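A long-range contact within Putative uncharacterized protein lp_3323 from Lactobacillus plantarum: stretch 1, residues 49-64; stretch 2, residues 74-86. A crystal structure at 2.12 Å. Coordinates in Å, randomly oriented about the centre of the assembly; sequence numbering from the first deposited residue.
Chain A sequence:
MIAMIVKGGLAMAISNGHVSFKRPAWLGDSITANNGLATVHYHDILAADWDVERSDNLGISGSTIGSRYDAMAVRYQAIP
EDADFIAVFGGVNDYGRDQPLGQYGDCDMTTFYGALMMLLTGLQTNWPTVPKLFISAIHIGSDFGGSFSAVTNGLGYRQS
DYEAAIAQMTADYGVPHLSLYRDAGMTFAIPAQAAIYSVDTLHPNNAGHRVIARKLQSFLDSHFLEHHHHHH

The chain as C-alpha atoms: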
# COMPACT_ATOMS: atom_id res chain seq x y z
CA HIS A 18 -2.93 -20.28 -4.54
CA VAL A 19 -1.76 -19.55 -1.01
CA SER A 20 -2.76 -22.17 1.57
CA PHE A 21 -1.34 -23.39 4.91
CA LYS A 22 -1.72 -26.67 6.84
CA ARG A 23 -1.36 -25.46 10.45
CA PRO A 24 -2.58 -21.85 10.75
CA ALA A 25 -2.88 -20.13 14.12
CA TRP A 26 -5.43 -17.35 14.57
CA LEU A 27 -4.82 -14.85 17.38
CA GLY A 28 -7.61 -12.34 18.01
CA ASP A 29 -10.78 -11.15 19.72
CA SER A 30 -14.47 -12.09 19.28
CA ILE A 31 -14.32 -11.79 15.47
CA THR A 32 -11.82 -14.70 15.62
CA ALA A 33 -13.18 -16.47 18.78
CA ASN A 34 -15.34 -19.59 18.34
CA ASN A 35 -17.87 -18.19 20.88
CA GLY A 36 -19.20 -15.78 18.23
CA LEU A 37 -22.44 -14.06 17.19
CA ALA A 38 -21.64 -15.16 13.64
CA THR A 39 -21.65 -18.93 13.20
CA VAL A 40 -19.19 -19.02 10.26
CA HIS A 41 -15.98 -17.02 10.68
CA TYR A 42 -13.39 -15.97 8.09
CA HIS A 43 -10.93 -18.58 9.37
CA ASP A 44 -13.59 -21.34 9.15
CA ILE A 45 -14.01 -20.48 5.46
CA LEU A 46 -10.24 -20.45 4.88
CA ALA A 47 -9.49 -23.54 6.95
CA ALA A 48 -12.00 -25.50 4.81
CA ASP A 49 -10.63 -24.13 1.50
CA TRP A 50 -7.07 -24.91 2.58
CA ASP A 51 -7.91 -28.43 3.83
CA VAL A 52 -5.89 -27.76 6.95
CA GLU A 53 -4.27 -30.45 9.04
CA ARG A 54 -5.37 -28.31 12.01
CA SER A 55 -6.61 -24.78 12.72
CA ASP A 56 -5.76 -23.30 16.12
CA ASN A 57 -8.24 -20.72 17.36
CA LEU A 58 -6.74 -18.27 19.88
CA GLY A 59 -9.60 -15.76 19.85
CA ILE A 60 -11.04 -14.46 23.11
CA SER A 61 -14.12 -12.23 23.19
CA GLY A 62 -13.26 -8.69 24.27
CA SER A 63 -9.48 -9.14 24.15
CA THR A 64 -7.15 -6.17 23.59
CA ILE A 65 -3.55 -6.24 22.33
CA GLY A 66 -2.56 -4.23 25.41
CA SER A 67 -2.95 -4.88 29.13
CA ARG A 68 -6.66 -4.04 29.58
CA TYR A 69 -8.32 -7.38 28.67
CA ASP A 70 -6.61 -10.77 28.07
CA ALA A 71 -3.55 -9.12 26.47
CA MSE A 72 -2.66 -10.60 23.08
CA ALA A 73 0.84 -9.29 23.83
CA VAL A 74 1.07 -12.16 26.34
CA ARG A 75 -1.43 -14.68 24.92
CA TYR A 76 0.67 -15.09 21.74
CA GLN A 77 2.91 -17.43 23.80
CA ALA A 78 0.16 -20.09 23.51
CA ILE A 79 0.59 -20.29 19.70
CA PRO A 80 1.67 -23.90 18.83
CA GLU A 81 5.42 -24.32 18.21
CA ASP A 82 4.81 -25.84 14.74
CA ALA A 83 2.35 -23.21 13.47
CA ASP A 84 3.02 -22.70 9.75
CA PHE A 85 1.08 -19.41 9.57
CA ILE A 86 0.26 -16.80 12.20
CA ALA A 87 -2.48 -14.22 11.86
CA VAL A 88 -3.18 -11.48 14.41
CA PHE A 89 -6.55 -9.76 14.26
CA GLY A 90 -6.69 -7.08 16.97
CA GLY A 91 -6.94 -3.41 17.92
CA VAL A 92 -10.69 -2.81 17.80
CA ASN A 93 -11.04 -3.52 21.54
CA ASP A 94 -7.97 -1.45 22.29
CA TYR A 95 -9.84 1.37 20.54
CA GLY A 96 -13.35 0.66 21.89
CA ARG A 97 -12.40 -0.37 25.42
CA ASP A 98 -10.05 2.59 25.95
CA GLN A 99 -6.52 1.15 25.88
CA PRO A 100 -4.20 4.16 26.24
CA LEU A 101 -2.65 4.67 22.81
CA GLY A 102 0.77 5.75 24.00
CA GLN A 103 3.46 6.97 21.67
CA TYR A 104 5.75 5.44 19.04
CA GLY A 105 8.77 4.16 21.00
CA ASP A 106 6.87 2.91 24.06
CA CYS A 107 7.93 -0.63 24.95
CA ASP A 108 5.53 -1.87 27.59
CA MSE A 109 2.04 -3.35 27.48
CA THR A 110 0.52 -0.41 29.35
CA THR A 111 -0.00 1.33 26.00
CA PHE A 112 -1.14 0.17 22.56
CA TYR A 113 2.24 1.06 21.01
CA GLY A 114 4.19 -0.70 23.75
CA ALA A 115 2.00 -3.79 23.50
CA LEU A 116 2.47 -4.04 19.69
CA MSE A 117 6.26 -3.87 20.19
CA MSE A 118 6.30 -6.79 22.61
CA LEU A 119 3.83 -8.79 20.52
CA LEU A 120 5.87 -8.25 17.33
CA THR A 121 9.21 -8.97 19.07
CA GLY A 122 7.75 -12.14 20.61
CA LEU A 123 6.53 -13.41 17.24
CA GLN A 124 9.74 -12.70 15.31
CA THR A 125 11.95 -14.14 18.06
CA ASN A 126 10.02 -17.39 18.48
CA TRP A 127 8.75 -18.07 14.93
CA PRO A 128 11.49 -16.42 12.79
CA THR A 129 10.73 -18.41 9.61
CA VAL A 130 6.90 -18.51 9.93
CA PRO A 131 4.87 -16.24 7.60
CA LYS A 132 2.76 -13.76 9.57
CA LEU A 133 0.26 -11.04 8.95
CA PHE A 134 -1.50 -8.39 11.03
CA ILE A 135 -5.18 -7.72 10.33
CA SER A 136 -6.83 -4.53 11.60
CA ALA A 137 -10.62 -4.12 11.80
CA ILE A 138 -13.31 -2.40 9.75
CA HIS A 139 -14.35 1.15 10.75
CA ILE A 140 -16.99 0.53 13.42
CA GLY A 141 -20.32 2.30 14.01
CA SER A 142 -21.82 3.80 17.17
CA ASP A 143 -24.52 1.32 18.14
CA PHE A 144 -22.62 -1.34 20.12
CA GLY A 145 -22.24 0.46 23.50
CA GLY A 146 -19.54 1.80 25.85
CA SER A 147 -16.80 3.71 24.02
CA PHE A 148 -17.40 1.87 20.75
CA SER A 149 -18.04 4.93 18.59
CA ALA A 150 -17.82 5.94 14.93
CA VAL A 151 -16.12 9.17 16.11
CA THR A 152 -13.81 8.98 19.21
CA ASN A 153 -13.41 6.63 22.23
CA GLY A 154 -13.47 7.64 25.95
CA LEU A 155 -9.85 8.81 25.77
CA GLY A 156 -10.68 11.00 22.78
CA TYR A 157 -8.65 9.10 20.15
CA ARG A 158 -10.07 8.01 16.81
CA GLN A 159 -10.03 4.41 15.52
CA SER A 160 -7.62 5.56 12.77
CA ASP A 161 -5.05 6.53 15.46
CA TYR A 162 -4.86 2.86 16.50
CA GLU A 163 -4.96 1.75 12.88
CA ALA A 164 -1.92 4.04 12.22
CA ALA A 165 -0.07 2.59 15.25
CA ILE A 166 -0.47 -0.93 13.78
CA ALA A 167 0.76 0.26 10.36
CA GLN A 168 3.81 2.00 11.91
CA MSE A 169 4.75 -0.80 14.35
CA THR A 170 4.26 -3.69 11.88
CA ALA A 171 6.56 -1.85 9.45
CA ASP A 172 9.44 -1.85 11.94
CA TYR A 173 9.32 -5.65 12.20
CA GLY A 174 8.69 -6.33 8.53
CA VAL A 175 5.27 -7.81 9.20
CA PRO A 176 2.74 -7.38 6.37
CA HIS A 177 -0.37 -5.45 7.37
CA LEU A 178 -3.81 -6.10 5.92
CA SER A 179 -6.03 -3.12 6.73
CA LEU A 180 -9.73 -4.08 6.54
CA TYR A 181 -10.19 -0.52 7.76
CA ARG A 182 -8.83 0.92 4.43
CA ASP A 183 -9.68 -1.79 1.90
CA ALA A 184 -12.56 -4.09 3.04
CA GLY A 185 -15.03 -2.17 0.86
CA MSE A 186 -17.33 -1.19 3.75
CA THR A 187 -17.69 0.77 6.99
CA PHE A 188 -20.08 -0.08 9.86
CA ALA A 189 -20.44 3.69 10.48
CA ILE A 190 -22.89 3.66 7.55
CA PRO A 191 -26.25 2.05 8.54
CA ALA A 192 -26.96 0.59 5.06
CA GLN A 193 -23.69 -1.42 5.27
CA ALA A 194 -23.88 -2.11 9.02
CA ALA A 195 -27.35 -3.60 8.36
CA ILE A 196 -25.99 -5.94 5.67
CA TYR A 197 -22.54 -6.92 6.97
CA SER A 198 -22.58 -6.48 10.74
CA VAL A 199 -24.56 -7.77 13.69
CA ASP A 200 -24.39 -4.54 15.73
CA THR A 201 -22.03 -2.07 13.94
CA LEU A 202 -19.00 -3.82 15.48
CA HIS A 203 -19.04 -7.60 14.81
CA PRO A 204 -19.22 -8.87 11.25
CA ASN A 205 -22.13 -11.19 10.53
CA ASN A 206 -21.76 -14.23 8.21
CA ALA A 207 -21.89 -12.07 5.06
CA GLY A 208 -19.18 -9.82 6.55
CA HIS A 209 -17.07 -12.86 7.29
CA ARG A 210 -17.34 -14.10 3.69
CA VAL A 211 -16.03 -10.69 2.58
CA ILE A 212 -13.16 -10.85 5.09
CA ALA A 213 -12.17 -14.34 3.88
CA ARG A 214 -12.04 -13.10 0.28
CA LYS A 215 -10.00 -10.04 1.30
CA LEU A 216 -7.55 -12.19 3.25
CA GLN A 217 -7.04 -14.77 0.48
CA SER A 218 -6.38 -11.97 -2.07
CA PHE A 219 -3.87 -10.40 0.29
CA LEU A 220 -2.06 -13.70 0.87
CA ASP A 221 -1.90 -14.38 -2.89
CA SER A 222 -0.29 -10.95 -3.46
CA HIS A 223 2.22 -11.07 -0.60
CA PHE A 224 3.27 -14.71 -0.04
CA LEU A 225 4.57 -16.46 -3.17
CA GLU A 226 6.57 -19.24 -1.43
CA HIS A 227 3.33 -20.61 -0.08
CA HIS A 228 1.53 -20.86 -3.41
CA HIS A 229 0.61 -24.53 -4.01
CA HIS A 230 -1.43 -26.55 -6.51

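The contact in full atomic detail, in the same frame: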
# COMPACT_ATOMS: atom_id res chain seq x y z
N ASP A 49 -11.24 -24.29 2.82
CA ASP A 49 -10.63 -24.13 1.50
C ASP A 49 -9.20 -24.63 1.43
O ASP A 49 -8.75 -25.09 0.38
CB ASP A 49 -10.64 -22.65 1.08
CG ASP A 49 -12.04 -22.10 0.90
OD1 ASP A 49 -13.03 -22.88 0.95
OD2 ASP A 49 -12.16 -20.86 0.72
N TRP A 50 -8.47 -24.51 2.54
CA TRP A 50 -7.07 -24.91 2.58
C TRP A 50 -6.87 -26.39 2.89
O TRP A 50 -5.77 -26.90 2.75
CB TRP A 50 -6.31 -24.08 3.62
CG TRP A 50 -6.19 -22.61 3.31
CD1 TRP A 50 -6.48 -21.99 2.13
CD2 TRP A 50 -5.72 -21.60 4.20
NE1 TRP A 50 -6.23 -20.64 2.24
CE2 TRP A 50 -5.75 -20.38 3.49
CE3 TRP A 50 -5.27 -21.60 5.53
CZ2 TRP A 50 -5.37 -19.17 4.08
CZ3 TRP A 50 -4.89 -20.41 6.10
CH2 TRP A 50 -4.94 -19.20 5.37
N ASP A 51 -7.95 -27.06 3.31
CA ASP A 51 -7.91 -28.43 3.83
C ASP A 51 -6.78 -28.58 4.84
O ASP A 51 -5.82 -29.33 4.65
CB ASP A 51 -7.80 -29.48 2.70
CG ASP A 51 -8.07 -30.91 3.20
OD1 ASP A 51 -9.20 -31.20 3.69
OD2 ASP A 51 -7.13 -31.74 3.12
N VAL A 52 -6.92 -27.83 5.93
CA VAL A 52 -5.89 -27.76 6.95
C VAL A 52 -5.79 -29.08 7.71
O VAL A 52 -6.77 -29.81 7.86
CB VAL A 52 -6.12 -26.57 7.94
CG1 VAL A 52 -6.08 -25.25 7.20
CG2 VAL A 52 -7.45 -26.72 8.69
N GLU A 53 -4.58 -29.36 8.15
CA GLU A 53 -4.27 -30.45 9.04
C GLU A 53 -4.85 -30.09 10.42
O GLU A 53 -5.49 -30.93 11.06
CB GLU A 53 -2.74 -30.64 9.04
CG GLU A 53 -2.11 -31.36 10.22
CD GLU A 53 -0.57 -31.34 10.16
OE1 GLU A 53 -0.00 -30.84 9.15
OE2 GLU A 53 0.06 -31.82 11.13
N ARG A 54 -4.67 -28.84 10.84
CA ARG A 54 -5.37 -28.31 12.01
C ARG A 54 -5.42 -26.79 12.00
O ARG A 54 -4.58 -26.14 11.38
CB ARG A 54 -4.77 -28.83 13.32
CG ARG A 54 -3.36 -28.34 13.60
CD ARG A 54 -3.07 -28.28 15.10
NE ARG A 54 -1.93 -27.41 15.35
CZ ARG A 54 -0.66 -27.78 15.27
NH1 ARG A 54 -0.34 -29.03 14.96
NH2 ARG A 54 0.29 -26.89 15.50
N SER A 55 -6.41 -26.22 12.69
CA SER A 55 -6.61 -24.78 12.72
C SER A 55 -6.79 -24.35 14.16
O SER A 55 -7.84 -24.60 14.76
CB SER A 55 -7.84 -24.39 11.87
OG SER A 55 -7.97 -22.97 11.73
N ASP A 56 -5.76 -23.72 14.72
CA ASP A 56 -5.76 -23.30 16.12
C ASP A 56 -6.39 -21.92 16.34
O ASP A 56 -5.91 -20.91 15.83
CB ASP A 56 -4.35 -23.35 16.70
CG ASP A 56 -3.79 -24.76 16.72
OD1 ASP A 56 -2.82 -25.02 15.97
OD2 ASP A 56 -4.32 -25.62 17.46
N ASN A 57 -7.47 -21.92 17.10
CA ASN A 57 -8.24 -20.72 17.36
C ASN A 57 -7.84 -20.12 18.71
O ASN A 57 -8.14 -20.69 19.76
CB ASN A 57 -9.73 -21.06 17.34
CG ASN A 57 -10.63 -19.83 17.40
OD1 ASN A 57 -10.29 -18.82 18.02
ND2 ASN A 57 -11.81 -19.94 16.80
N LEU A 58 -7.14 -18.98 18.66
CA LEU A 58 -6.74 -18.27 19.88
C LEU A 58 -7.48 -16.94 20.03
O LEU A 58 -6.89 -15.92 20.40
CB LEU A 58 -5.22 -18.06 19.89
CG LEU A 58 -4.47 -19.38 19.84
CD1 LEU A 58 -3.13 -19.23 19.16
CD2 LEU A 58 -4.34 -19.95 21.24
N GLY A 59 -8.77 -16.95 19.72
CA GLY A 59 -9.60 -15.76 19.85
C GLY A 59 -10.26 -15.78 21.21
O GLY A 59 -10.67 -16.84 21.70
N ILE A 60 -10.35 -14.61 21.84
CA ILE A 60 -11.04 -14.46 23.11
C ILE A 60 -11.88 -13.20 22.97
O ILE A 60 -11.34 -12.14 22.64
CB ILE A 60 -10.05 -14.30 24.29
CG1 ILE A 60 -9.21 -15.57 24.46
CG2 ILE A 60 -10.79 -13.96 25.60
CD1 ILE A 60 -8.35 -15.59 25.73
N SER A 61 -13.18 -13.34 23.18
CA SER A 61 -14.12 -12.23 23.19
C SER A 61 -13.61 -11.09 24.07
O SER A 61 -13.24 -11.30 25.22
CB SER A 61 -15.47 -12.70 23.72
OG SER A 61 -16.30 -11.60 24.10
N GLY A 62 -13.57 -9.89 23.50
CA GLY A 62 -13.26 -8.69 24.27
C GLY A 62 -11.79 -8.37 24.43
O GLY A 62 -11.46 -7.33 24.99
N SER A 63 -10.92 -9.25 23.93
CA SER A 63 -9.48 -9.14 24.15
C SER A 63 -8.82 -7.94 23.44
O SER A 63 -9.11 -7.64 22.29
CB SER A 63 -8.80 -10.47 23.75
OG SER A 63 -7.39 -10.35 23.66
N THR A 64 -7.91 -7.28 24.14
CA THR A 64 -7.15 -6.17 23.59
C THR A 64 -5.74 -6.68 23.28
O THR A 64 -5.37 -7.76 23.73
CB THR A 64 -7.02 -5.04 24.63
OG1 THR A 64 -6.50 -5.59 25.86
CG2 THR A 64 -8.40 -4.38 24.87
N VAL A 74 0.61 -10.99 25.57
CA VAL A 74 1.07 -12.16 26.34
C VAL A 74 0.49 -13.47 25.79
O VAL A 74 1.19 -14.47 25.72
CB VAL A 74 0.83 -12.02 27.89
CG1 VAL A 74 -0.59 -11.66 28.22
CG2 VAL A 74 1.22 -13.31 28.61
N ARG A 75 -0.77 -13.45 25.37
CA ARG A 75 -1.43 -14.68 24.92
C ARG A 75 -0.79 -15.34 23.69
O ARG A 75 -1.01 -16.53 23.44
CB ARG A 75 -2.91 -14.44 24.66
CG ARG A 75 -3.71 -14.21 25.90
CD ARG A 75 -5.21 -14.38 25.64
NE ARG A 75 -5.74 -13.49 24.60
CZ ARG A 75 -6.05 -13.88 23.37
NH1 ARG A 75 -5.88 -15.14 23.02
NH2 ARG A 75 -6.55 -13.01 22.50
N TYR A 76 -0.03 -14.57 22.92
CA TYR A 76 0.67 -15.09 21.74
C TYR A 76 1.57 -16.28 22.07
O TYR A 76 1.89 -17.07 21.17
CB TYR A 76 1.52 -13.99 21.09
CG TYR A 76 2.88 -13.77 21.74
CD1 TYR A 76 3.05 -12.82 22.73
CD2 TYR A 76 3.98 -14.54 21.36
CE1 TYR A 76 4.30 -12.61 23.32
CE2 TYR A 76 5.23 -14.36 21.95
CZ TYR A 76 5.38 -13.39 22.93
OH TYR A 76 6.62 -13.21 23.53
N GLN A 77 1.98 -16.39 23.33
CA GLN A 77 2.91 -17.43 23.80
C GLN A 77 2.24 -18.81 23.82
O GLN A 77 2.93 -19.83 23.98
CB GLN A 77 3.48 -17.07 25.17
CG GLN A 77 4.11 -15.68 25.21
CD GLN A 77 4.92 -15.37 26.46
OE1 GLN A 77 5.92 -14.65 26.40
NE2 GLN A 77 4.49 -15.89 27.61
N ALA A 78 0.92 -18.83 23.63
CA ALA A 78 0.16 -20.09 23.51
C ALA A 78 0.04 -20.62 22.07
O ALA A 78 -0.52 -21.69 21.85
CB ALA A 78 -1.24 -19.93 24.13
N ILE A 79 0.54 -19.85 21.10
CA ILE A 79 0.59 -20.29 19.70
C ILE A 79 1.45 -21.57 19.63
O ILE A 79 2.55 -21.61 20.20
CB ILE A 79 1.11 -19.15 18.75
CG1 ILE A 79 0.12 -17.98 18.68
CG2 ILE A 79 1.39 -19.67 17.34
CD1 ILE A 79 0.72 -16.68 18.09
N PRO A 80 0.93 -22.62 18.97
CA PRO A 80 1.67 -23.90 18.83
C PRO A 80 3.05 -23.71 18.20
O PRO A 80 3.21 -22.90 17.27
CB PRO A 80 0.78 -24.70 17.88
CG PRO A 80 -0.57 -24.10 18.01
CD PRO A 80 -0.39 -22.67 18.31
N GLU A 81 4.03 -24.45 18.70
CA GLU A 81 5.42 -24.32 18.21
C GLU A 81 5.60 -24.62 16.70
O GLU A 81 6.48 -24.05 16.04
CB GLU A 81 6.39 -25.13 19.08
CG GLU A 81 7.10 -24.27 20.15
CD GLU A 81 7.06 -24.86 21.57
OE1 GLU A 81 7.11 -26.10 21.73
OE2 GLU A 81 6.99 -24.06 22.55
N ASP A 82 4.74 -25.49 16.16
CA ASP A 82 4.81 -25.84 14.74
C ASP A 82 3.70 -25.20 13.88
O ASP A 82 3.29 -25.75 12.85
CB ASP A 82 4.84 -27.36 14.57
CG ASP A 82 3.59 -28.03 15.10
OD1 ASP A 82 2.94 -27.47 16.02
OD2 ASP A 82 3.25 -29.13 14.60
N ALA A 83 3.22 -24.03 14.30
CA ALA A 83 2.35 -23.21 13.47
C ALA A 83 3.07 -22.88 12.17
O ALA A 83 4.24 -22.49 12.20
CB ALA A 83 1.99 -21.94 14.21
N ASP A 84 2.40 -23.04 11.03
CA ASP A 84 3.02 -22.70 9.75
C ASP A 84 2.55 -21.36 9.19
O ASP A 84 3.04 -20.90 8.15
CB ASP A 84 2.86 -23.83 8.71
CG ASP A 84 1.48 -23.90 8.11
OD1 ASP A 84 0.54 -23.31 8.67
OD2 ASP A 84 1.32 -24.56 7.06
N PHE A 85 1.60 -20.74 9.90
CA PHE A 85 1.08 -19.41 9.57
C PHE A 85 0.51 -18.79 10.84
O PHE A 85 -0.20 -19.46 11.60
CB PHE A 85 -0.01 -19.51 8.50
CG PHE A 85 -0.69 -18.19 8.17
CD1 PHE A 85 0.02 -17.14 7.57
CD2 PHE A 85 -2.05 -18.01 8.43
CE1 PHE A 85 -0.61 -15.93 7.26
CE2 PHE A 85 -2.69 -16.81 8.12
CZ PHE A 85 -1.96 -15.76 7.52
N ILE A 86 0.82 -17.53 11.07
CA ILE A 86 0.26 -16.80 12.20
C ILE A 86 -0.43 -15.52 11.76
O ILE A 86 0.18 -14.66 11.12
CB ILE A 86 1.33 -16.50 13.29
CG1 ILE A 86 1.89 -17.81 13.85
CG2 ILE A 86 0.72 -15.64 14.41
CD1 ILE A 86 3.31 -17.70 14.43

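Two arginines, one from each stretch, carry the polar side of this contact. The guanidinium of Arg54 bridges two carboxylates: NH2 donates to Asp82 OD1 across the interface (2.8 Å), while NE donates to Asp56 OD1 within its own stretch (2.6 Å). Both are salt bridges, so the one guanidinium joins Asp56 and Asp82. Asp82 sits in the type I turn from Pro80 to Ala83, closed by a backbone hydrogen bond from Ala83 N to Pro80 O (3.2 Å).

Arg75, in the helical start of stretch 2, reaches the other way. Arg75 NH1 donates to the carbonyl Leu58 O (2.9 Å) and Arg75 NH2 to Ser63 OG (3.0 Å), both near the guanidinium plane, so that the side chain ties strand 56-59 to the type II turn from Ile60 to Ser63. Ile60 CD1 lies over one guanidinium face and packs against Arg75 CD at 3.4 Å.

No backbone hydrogen bonds join the stretches; the nearest CA atoms, of Leu58 and Ile79, are 7.6 Å apart, and side chains fill the gap. Leu58 points toward stretch 2, placing CD1 3.5 Å from Ile79 CG1 and CD2 4.2 Å from Ala78 CB. Farther along, the buried rings of Trp50 and Phe85 meet more loosely, with Trp50 CH2 4.3 Å from Phe85 CE2.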